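Local coordinates for alkylhydroperoxidase AhpD core (Rhodospirillum rubrum, PDB 2OUW), which probably acts as a peroxidase-like oxidoreductase of the carboxymuconolactone decarboxylase family, reducing hydroperoxides through a redox-active pair of cysteines, at residues D67-S79 with H91-Q104. Sequence-based numbering, arbitrary orientation.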
ATOM      1  N   ASP B  67     -25.731  -5.232   8.330  1.00 46.07           N
ATOM      2  CA  ASP B  67     -25.991  -6.684   8.309  1.00 47.27           C
ATOM      3  C   ASP B  67     -24.708  -7.470   8.042  1.00 44.86           C
ATOM      4  O   ASP B  67     -23.731  -6.913   7.554  1.00 44.76           O
ATOM      5  CB  ASP B  67     -27.169  -7.070   7.390  1.00 49.23           C
ATOM      6  CG  ASP B  67     -26.942  -6.737   5.927  1.00 49.61           C
ATOM      7  OD1 ASP B  67     -25.819  -6.891   5.426  1.00 48.87           O
ATOM      8  OD2 ASP B  67     -27.934  -6.356   5.261  1.00 66.75           O
ATOM      9  N   PRO B  68     -24.690  -8.759   8.411  1.00 45.48           N
ATOM     10  CA  PRO B  68     -23.483  -9.552   8.291  1.00 45.54           C
ATOM     11  C   PRO B  68     -22.878  -9.602   6.909  1.00 44.52           C
ATOM     12  O   PRO B  68     -21.667  -9.648   6.797  1.00 43.61           O
ATOM     13  CB  PRO B  68     -23.947 -10.948   8.732  1.00 46.35           C
ATOM     14  CG  PRO B  68     -25.007 -10.671   9.685  1.00 46.84           C
ATOM     15  CD  PRO B  68     -25.769  -9.552   9.029  1.00 47.50           C
ATOM     16  N   LEU B  69     -23.709  -9.622   5.869  1.00 44.61           N
ATOM     17  CA  LEU B  69     -23.198  -9.678   4.502  1.00 44.18           C
ATOM     18  C   LEU B  69     -22.502  -8.374   4.162  1.00 41.41           C
ATOM     19  O   LEU B  69     -21.439  -8.368   3.575  1.00 43.05           O
ATOM     20  CB  LEU B  69     -24.325  -9.958   3.491  1.00 43.94           C
ATOM     21  CG  LEU B  69     -23.903  -9.938   2.015  1.00 44.81           C
ATOM     22  CD1 LEU B  69     -22.716 -10.873   1.772  1.00 43.13           C
ATOM     23  CD2 LEU B  69     -25.048 -10.302   1.113  1.00 45.16           C
ATOM     24  N   THR B  70     -23.114  -7.259   4.529  1.00 40.67           N
ATOM     25  CA  THR B  70     -22.504  -5.964   4.294  1.00 39.17           C
ATOM     26  C   THR B  70     -21.123  -5.891   4.960  1.00 38.49           C
ATOM     27  O   THR B  70     -20.152  -5.476   4.339  1.00 40.42           O
ATOM     28  CB  THR B  70     -23.450  -4.844   4.780  1.00 39.32           C
ATOM     29  OG1 THR B  70     -24.714  -4.980   4.099  1.00 41.57           O
ATOM     30  CG2 THR B  70     -22.878  -3.470   4.505  1.00 39.48           C
ATOM     31  N   ARG B  71     -21.032  -6.351   6.199  1.00 37.51           N
ATOM     32  CA  ARG B  71     -19.743  -6.403   6.918  1.00 39.00           C
ATOM     33  C   ARG B  71     -18.685  -7.201   6.203  1.00 40.35           C
ATOM     34  O   ARG B  71     -17.534  -6.794   6.159  1.00 41.23           O
ATOM     35  CB  ARG B  71     -19.916  -7.001   8.300  1.00 38.41           C
ATOM     36  CG  ARG B  71     -20.880  -6.248   9.183  1.00 37.90           C
ATOM     37  CD  ARG B  71     -21.094  -7.029  10.460  1.00 42.65           C
ATOM     38  NE  ARG B  71     -22.172  -6.437  11.231  1.00 51.01           N
ATOM     39  CZ  ARG B  71     -22.646  -6.963  12.352  1.00 51.13           C
ATOM     40  NH1 ARG B  71     -22.129  -8.082  12.826  1.00 56.19           N
ATOM     41  NH2 ARG B  71     -23.618  -6.359  13.008  1.00 57.16           N
ATOM     42  N   GLU B  72     -19.065  -8.352   5.646  1.00 40.53           N
ATOM     43  CA  GLU B  72     -18.111  -9.161   4.892  1.00 40.12           C
ATOM     44  C   GLU B  72     -17.685  -8.495   3.586  1.00 40.69           C
ATOM     45  O   GLU B  72     -16.546  -8.650   3.151  1.00 39.83           O
ATOM     46  CB  GLU B  72     -18.660 -10.552   4.566  1.00 40.65           C
ATOM     47  CG  GLU B  72     -18.440 -11.601   5.629  1.00 47.04           C
ATOM     48  CD  GLU B  72     -16.989 -11.787   6.072  1.00 48.40           C
ATOM     49  OE1 GLU B  72     -16.039 -11.569   5.285  1.00 49.04           O
ATOM     50  OE2 GLU B  72     -16.816 -12.174   7.239  1.00 49.35           O
HETATM   51  N   MSE B  73     -18.582  -7.751   2.950  1.00 42.18           N
HETATM   52  CA  MSE B  73     -18.219  -7.116   1.674  1.00 41.78           C
HETATM   53  C   MSE B  73     -17.232  -5.984   1.935  1.00 42.12           C
HETATM   54  O   MSE B  73     -16.280  -5.797   1.195  1.00 41.90           O
HETATM   55  CB  MSE B  73     -19.467  -6.620   0.957  1.00 44.27           C
HETATM   56  CG  MSE B  73     -20.386  -7.763   0.563  1.00 42.53           C
HETATM   57 SE   MSE B  73     -21.944  -7.225  -0.460  1.00 54.11          SE
HETATM   58  CE  MSE B  73     -22.195  -5.385   0.127  1.00 50.08           C
ATOM     59  N   ILE B  74     -17.442  -5.250   3.019  1.00 40.66           N
ATOM     60  CA  ILE B  74     -16.490  -4.236   3.396  1.00 41.10           C
ATOM     61  C   ILE B  74     -15.135  -4.899   3.703  1.00 40.69           C
ATOM     62  O   ILE B  74     -14.089  -4.448   3.208  1.00 39.43           O
ATOM     63  CB  ILE B  74     -16.961  -3.442   4.599  1.00 40.11           C
ATOM     64  CG1 ILE B  74     -18.145  -2.549   4.230  1.00 41.10           C
ATOM     65  CG2 ILE B  74     -15.844  -2.564   5.118  1.00 43.00           C
ATOM     66  CD1 ILE B  74     -18.912  -2.017   5.443  1.00 36.59           C
ATOM     67  N   TYR B  75     -15.154  -5.981   4.477  1.00 41.84           N
ATOM     68  CA  TYR B  75     -13.921  -6.724   4.826  1.00 41.14           C
ATOM     69  C   TYR B  75     -13.181  -7.201   3.590  1.00 42.16           C
ATOM     70  O   TYR B  75     -11.945  -7.168   3.520  1.00 42.17           O
ATOM     71  CB  TYR B  75     -14.252  -7.916   5.717  1.00 41.31           C
ATOM     72  CG  TYR B  75     -13.260  -8.241   6.832  1.00 39.89           C
ATOM     73  CD1 TYR B  75     -11.991  -8.722   6.552  1.00 44.78           C
ATOM     74  CD2 TYR B  75     -13.619  -8.113   8.164  1.00 39.30           C
ATOM     75  CE1 TYR B  75     -11.106  -9.067   7.585  1.00 40.22           C
ATOM     76  CE2 TYR B  75     -12.745  -8.448   9.189  1.00 39.85           C
ATOM     77  CZ  TYR B  75     -11.493  -8.928   8.892  1.00 41.27           C
ATOM     78  OH  TYR B  75     -10.614  -9.268   9.908  1.00 44.22           O
ATOM     79  N   LEU B  76     -13.945  -7.645   2.603  1.00 43.48           N
ATOM     80  CA  LEU B  76     -13.377  -8.106   1.358  1.00 41.28           C
ATOM     81  C   LEU B  76     -12.749  -6.982   0.573  1.00 40.86           C
ATOM     82  O   LEU B  76     -11.653  -7.133   0.029  1.00 41.80           O
ATOM     83  CB  LEU B  76     -14.434  -8.839   0.536  1.00 42.81           C
ATOM     84  CG  LEU B  76     -14.106  -9.171  -0.918  1.00 42.43           C
ATOM     85  CD1 LEU B  76     -12.885 -10.080  -1.005  1.00 46.27           C
ATOM     86  CD2 LEU B  76     -15.308  -9.797  -1.563  1.00 46.23           C
ATOM     87  N   ALA B  77     -13.423  -5.832   0.501  1.00 43.01           N
ATOM     88  CA  ALA B  77     -12.841  -4.693  -0.203  1.00 43.05           C
ATOM     89  C   ALA B  77     -11.546  -4.217   0.464  1.00 44.05           C
ATOM     90  O   ALA B  77     -10.578  -3.881  -0.215  1.00 42.31           O
ATOM     91  CB  ALA B  77     -13.824  -3.561  -0.290  1.00 41.44           C
ATOM     92  N   VAL B  78     -11.539  -4.179   1.804  1.00 44.85           N
ATOM     93  CA  VAL B  78     -10.346  -3.775   2.547  1.00 42.00           C
ATOM     94  C   VAL B  78      -9.229  -4.751   2.296  1.00 39.73           C
ATOM     95  O   VAL B  78      -8.103  -4.352   2.011  1.00 40.94           O
ATOM     96  CB  VAL B  78     -10.619  -3.595   4.053  1.00 42.67           C
ATOM     97  CG1 VAL B  78      -9.353  -3.198   4.792  1.00 43.92           C
ATOM     98  CG2 VAL B  78     -11.632  -2.493   4.229  1.00 40.49           C
ATOM     99  N   SER B  79      -9.547  -6.053   2.350  1.00 39.59           N
ATOM    100  CA  SER B  79      -8.535  -7.074   2.158  1.00 39.31           C
ATOM    101  C   SER B  79      -7.859  -6.907   0.803  1.00 40.58           C
ATOM    102  O   SER B  79      -6.653  -7.133   0.659  1.00 41.11           O
ATOM    103  CB  SER B  79      -9.174  -8.457   2.345  1.00 39.16           C
ATOM    104  OG  SER B  79      -9.709  -8.561   3.679  1.00 36.60           O
ATOM    105  N   HIS B  91     -12.426 -14.101   2.656  1.00 38.67           N
ATOM    106  CA  HIS B  91     -13.596 -13.224   2.762  1.00 38.78           C
ATOM    107  C   HIS B  91     -14.532 -13.245   1.569  1.00 37.52           C
ATOM    108  O   HIS B  91     -15.698 -12.832   1.684  1.00 36.84           O
ATOM    109  CB  HIS B  91     -13.178 -11.823   3.145  1.00 39.09           C
ATOM    110  CG  HIS B  91     -12.562 -11.783   4.497  1.00 39.74           C
ATOM    111  ND1 HIS B  91     -13.325 -11.762   5.639  1.00 40.28           N
ATOM    112  CD2 HIS B  91     -11.275 -11.883   4.900  1.00 43.05           C
ATOM    113  CE1 HIS B  91     -12.530 -11.812   6.693  1.00 46.63           C
ATOM    114  NE2 HIS B  91     -11.279 -11.856   6.275  1.00 40.76           N
ATOM    115  N   THR B  92     -14.058 -13.769   0.441  1.00 36.66           N
ATOM    116  CA  THR B  92     -14.976 -14.014  -0.681  1.00 37.29           C
ATOM    117  C   THR B  92     -15.825 -15.265  -0.324  1.00 39.51           C
ATOM    118  O   THR B  92     -17.034 -15.315  -0.576  1.00 38.74           O
ATOM    119  CB  THR B  92     -14.216 -14.155  -2.032  1.00 38.36           C
ATOM    120  OG1 THR B  92     -13.480 -12.938  -2.308  1.00 33.32           O
ATOM    121  CG2 THR B  92     -15.167 -14.412  -3.127  1.00 35.61           C
ATOM    122  N   ALA B  93     -15.190 -16.254   0.297  1.00 37.60           N
ATOM    123  CA  ALA B  93     -15.903 -17.451   0.698  1.00 39.27           C
ATOM    124  C   ALA B  93     -16.928 -17.100   1.774  1.00 41.04           C
ATOM    125  O   ALA B  93     -18.068 -17.549   1.710  1.00 42.62           O
ATOM    126  CB  ALA B  93     -14.943 -18.512   1.198  1.00 39.12           C
ATOM    127  N   ALA B  94     -16.523 -16.277   2.736  1.00 42.02           N
ATOM    128  CA  ALA B  94     -17.397 -15.839   3.813  1.00 41.11           C
ATOM    129  C   ALA B  94     -18.556 -14.991   3.315  1.00 43.29           C
ATOM    130  O   ALA B  94     -19.671 -15.124   3.803  1.00 44.26           O
ATOM    131  CB  ALA B  94     -16.592 -15.066   4.843  1.00 41.05           C
ATOM    132  N   ALA B  95     -18.292 -14.087   2.372  1.00 43.00           N
ATOM    133  CA  ALA B  95     -19.360 -13.299   1.735  1.00 42.35           C
ATOM    134  C   ALA B  95     -20.374 -14.213   1.041  1.00 42.66           C
ATOM    135  O   ALA B  95     -21.585 -14.009   1.172  1.00 43.22           O
ATOM    136  CB  ALA B  95     -18.771 -12.286   0.745  1.00 42.01           C
ATOM    137  N   ARG B  96     -19.880 -15.224   0.315  1.00 39.29           N
ATOM    138  CA  ARG B  96     -20.758 -16.181  -0.375  1.00 40.95           C
ATOM    139  C   ARG B  96     -21.615 -16.943   0.615  1.00 40.76           C
ATOM    140  O   ARG B  96     -22.805 -17.137   0.388  1.00 37.68           O
ATOM    141  CB  ARG B  96     -19.954 -17.173  -1.218  1.00 40.05           C
ATOM    142  CG  ARG B  96     -19.397 -16.560  -2.481  1.00 43.31           C
ATOM    143  CD  ARG B  96     -18.945 -17.615  -3.451  1.00 48.02           C
ATOM    144  NE  ARG B  96     -18.453 -16.969  -4.662  1.00 57.13           N
ATOM    145  CZ  ARG B  96     -17.201 -17.012  -5.128  1.00 53.76           C
ATOM    146  NH1 ARG B  96     -16.252 -17.719  -4.529  1.00 53.26           N
ATOM    147  NH2 ARG B  96     -16.914 -16.356  -6.245  1.00 50.06           N
ATOM    148  N   ALA B  97     -20.988 -17.369   1.711  1.00 40.51           N
ATOM    149  CA  ALA B  97     -21.683 -18.075   2.764  1.00 40.17           C
ATOM    150  C   ALA B  97     -22.738 -17.155   3.372  1.00 40.98           C
ATOM    151  O   ALA B  97     -23.818 -17.603   3.699  1.00 41.95           O
ATOM    152  CB  ALA B  97     -20.708 -18.574   3.811  1.00 39.42           C
ATOM    153  N   LYS B  98     -22.480 -15.859   3.468  1.00 40.00           N
ATOM    154  CA  LYS B  98     -23.513 -14.975   3.989  1.00 40.22           C
ATOM    155  C   LYS B  98     -24.540 -14.494   2.941  1.00 40.64           C
ATOM    156  O   LYS B  98     -25.287 -13.543   3.189  1.00 45.43           O
ATOM    157  CB  LYS B  98     -22.865 -13.850   4.829  1.00 42.74           C
ATOM    158  CG  LYS B  98     -22.254 -14.410   6.169  1.00 45.64           C
ATOM    159  CD  LYS B  98     -21.214 -13.469   6.822  1.00 55.97           C
ATOM    160  CE  LYS B  98     -20.129 -14.211   7.690  1.00 58.84           C
ATOM    161  NZ  LYS B  98     -19.103 -13.276   8.373  1.00 47.59           N
ATOM    162  N   GLY B  99     -24.612 -15.161   1.790  1.00 37.15           N
ATOM    163  CA  GLY B  99     -25.639 -14.882   0.777  1.00 37.48           C
ATOM    164  C   GLY B  99     -25.267 -14.028  -0.432  1.00 37.85           C
ATOM    165  O   GLY B  99     -26.125 -13.723  -1.264  1.00 35.52           O
HETATM  166  N   MSE B 100     -23.997 -13.637  -0.559  1.00 38.20           N
HETATM  167  CA  MSE B 100     -23.581 -12.826  -1.711  1.00 37.69           C
HETATM  168  C   MSE B 100     -23.902 -13.548  -3.013  1.00 37.40           C
HETATM  169  O   MSE B 100     -23.509 -14.700  -3.215  1.00 38.07           O
HETATM  170  CB  MSE B 100     -22.091 -12.497  -1.652  1.00 39.08           C
HETATM  171  CG  MSE B 100     -21.685 -11.464  -2.697  1.00 35.01           C
HETATM  172 SE   MSE B 100     -19.885 -10.921  -2.546  0.75 32.99          SE
HETATM  173  CE  MSE B 100     -19.207 -12.722  -2.960  1.00 28.42           C
ATOM    174  N   THR B 101     -24.686 -12.873  -3.846  1.00 38.35           N
ATOM    175  CA  THR B 101     -25.048 -13.320  -5.178  1.00 36.72           C
ATOM    176  C   THR B 101     -23.944 -12.942  -6.180  1.00 37.92           C
ATOM    177  O   THR B 101     -23.108 -12.068  -5.900  1.00 38.49           O
ATOM    178  CB  THR B 101     -26.374 -12.675  -5.638  1.00 35.84           C
ATOM    179  OG1 THR B 101     -26.218 -11.255  -5.756  1.00 39.02           O
ATOM    180  CG2 THR B 101     -27.520 -13.002  -4.671  1.00 38.39           C
ATOM    181  N   PRO B 102     -23.916 -13.622  -7.343  1.00 38.69           N
ATOM    182  CA  PRO B 102     -23.078 -13.192  -8.472  1.00 38.37           C
ATOM    183  C   PRO B 102     -23.208 -11.717  -8.814  1.00 39.14           C
ATOM    184  O   PRO B 102     -22.195 -11.030  -8.994  1.00 38.83           O
ATOM    185  CB  PRO B 102     -23.586 -14.050  -9.625  1.00 36.65           C
ATOM    186  CG  PRO B 102     -24.011 -15.300  -8.969  1.00 40.40           C
ATOM    187  CD  PRO B 102     -24.609 -14.884  -7.641  1.00 37.87           C
ATOM    188  N   ALA B 103     -24.448 -11.242  -8.927  1.00 38.63           N
ATOM    189  CA  ALA B 103     -24.710  -9.826  -9.183  1.00 37.82           C
ATOM    190  C   ALA B 103     -24.059  -8.908  -8.121  1.00 37.79           C
ATOM    191  O   ALA B 103     -23.444  -7.887  -8.451  1.00 37.38           O
ATOM    192  CB  ALA B 103     -26.181  -9.603  -9.218  1.00 37.40           C
ATOM    193  N   GLN B 104     -24.210  -9.275  -6.849  1.00 36.40           N
ATOM    194  CA  GLN B 104     -23.652  -8.485  -5.759  1.00 35.64           C
ATOM    195  C   GLN B 104     -22.125  -8.511  -5.800  1.00 34.98           C
ATOM    196  O   GLN B 104     -21.489  -7.484  -5.643  1.00 33.77           O
ATOM    197  CB  GLN B 104     -24.153  -8.986  -4.401  1.00 37.35           C
ATOM    198  CG  GLN B 104     -25.621  -8.653  -4.125  1.00 37.69           C
ATOM    199  CD  GLN B 104     -26.135  -9.334  -2.878  1.00 39.24           C
ATOM    200  OE1 GLN B 104     -25.798 -10.478  -2.589  1.00 39.50           O
ATOM    201  NE2 GLN B 104     -26.965  -8.627  -2.128  1.00 41.81           N
TER
HETATM  202  O   HOH W   1     -20.267 -10.921   8.970  1.00 39.25           O
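E72 reaches H91 and K98 with the two oxygens of one carboxylate, and its chain can be followed outward. CB lies 4.0 Å from A95 CA, against the backbone of the facing helix. CG touches the end of K98, and a bend at chi2 (-54°) turns the carboxylate over the A94 methyl, with CD 3.5 Å from A94 CB. OE1 accepts from H91 ND1 at 2.7 Å through its syn lone pair; the N-H...O angle of 166° and a donor ring nearly coplanar with the carboxylate mark a well-aligned bond. OE2 meets K98 NZ at 2.8 Å on its anti side, a salt bridge, and a water links NZ to P68 O. An alanine in place of E72 would probably leave K98 without this carboxylate partner and the H91 ring freer to turn. Segments 68-79 and 91-97 run antiparallel (163°), and the C84-C87 disulfide lies where the connection enters helix 85-97; the spacing is consistent with the E-X11-CXXC-X3-H motif of AhpD-like proteins. H91 is a knob among E72, Y75, L76 and S79; its ring forms an offset stack with Y75, centroids 4.0 Å apart, while NE2 hydrogen-bonds an unidentified ligand. Y75 OH hydrogen-bonds T118 OG1 of the second subunit. At the other end, L69 CD1 lies 3.8 Å from M100 CB, beside the Schellman motif in which G99 ends helix 85-97.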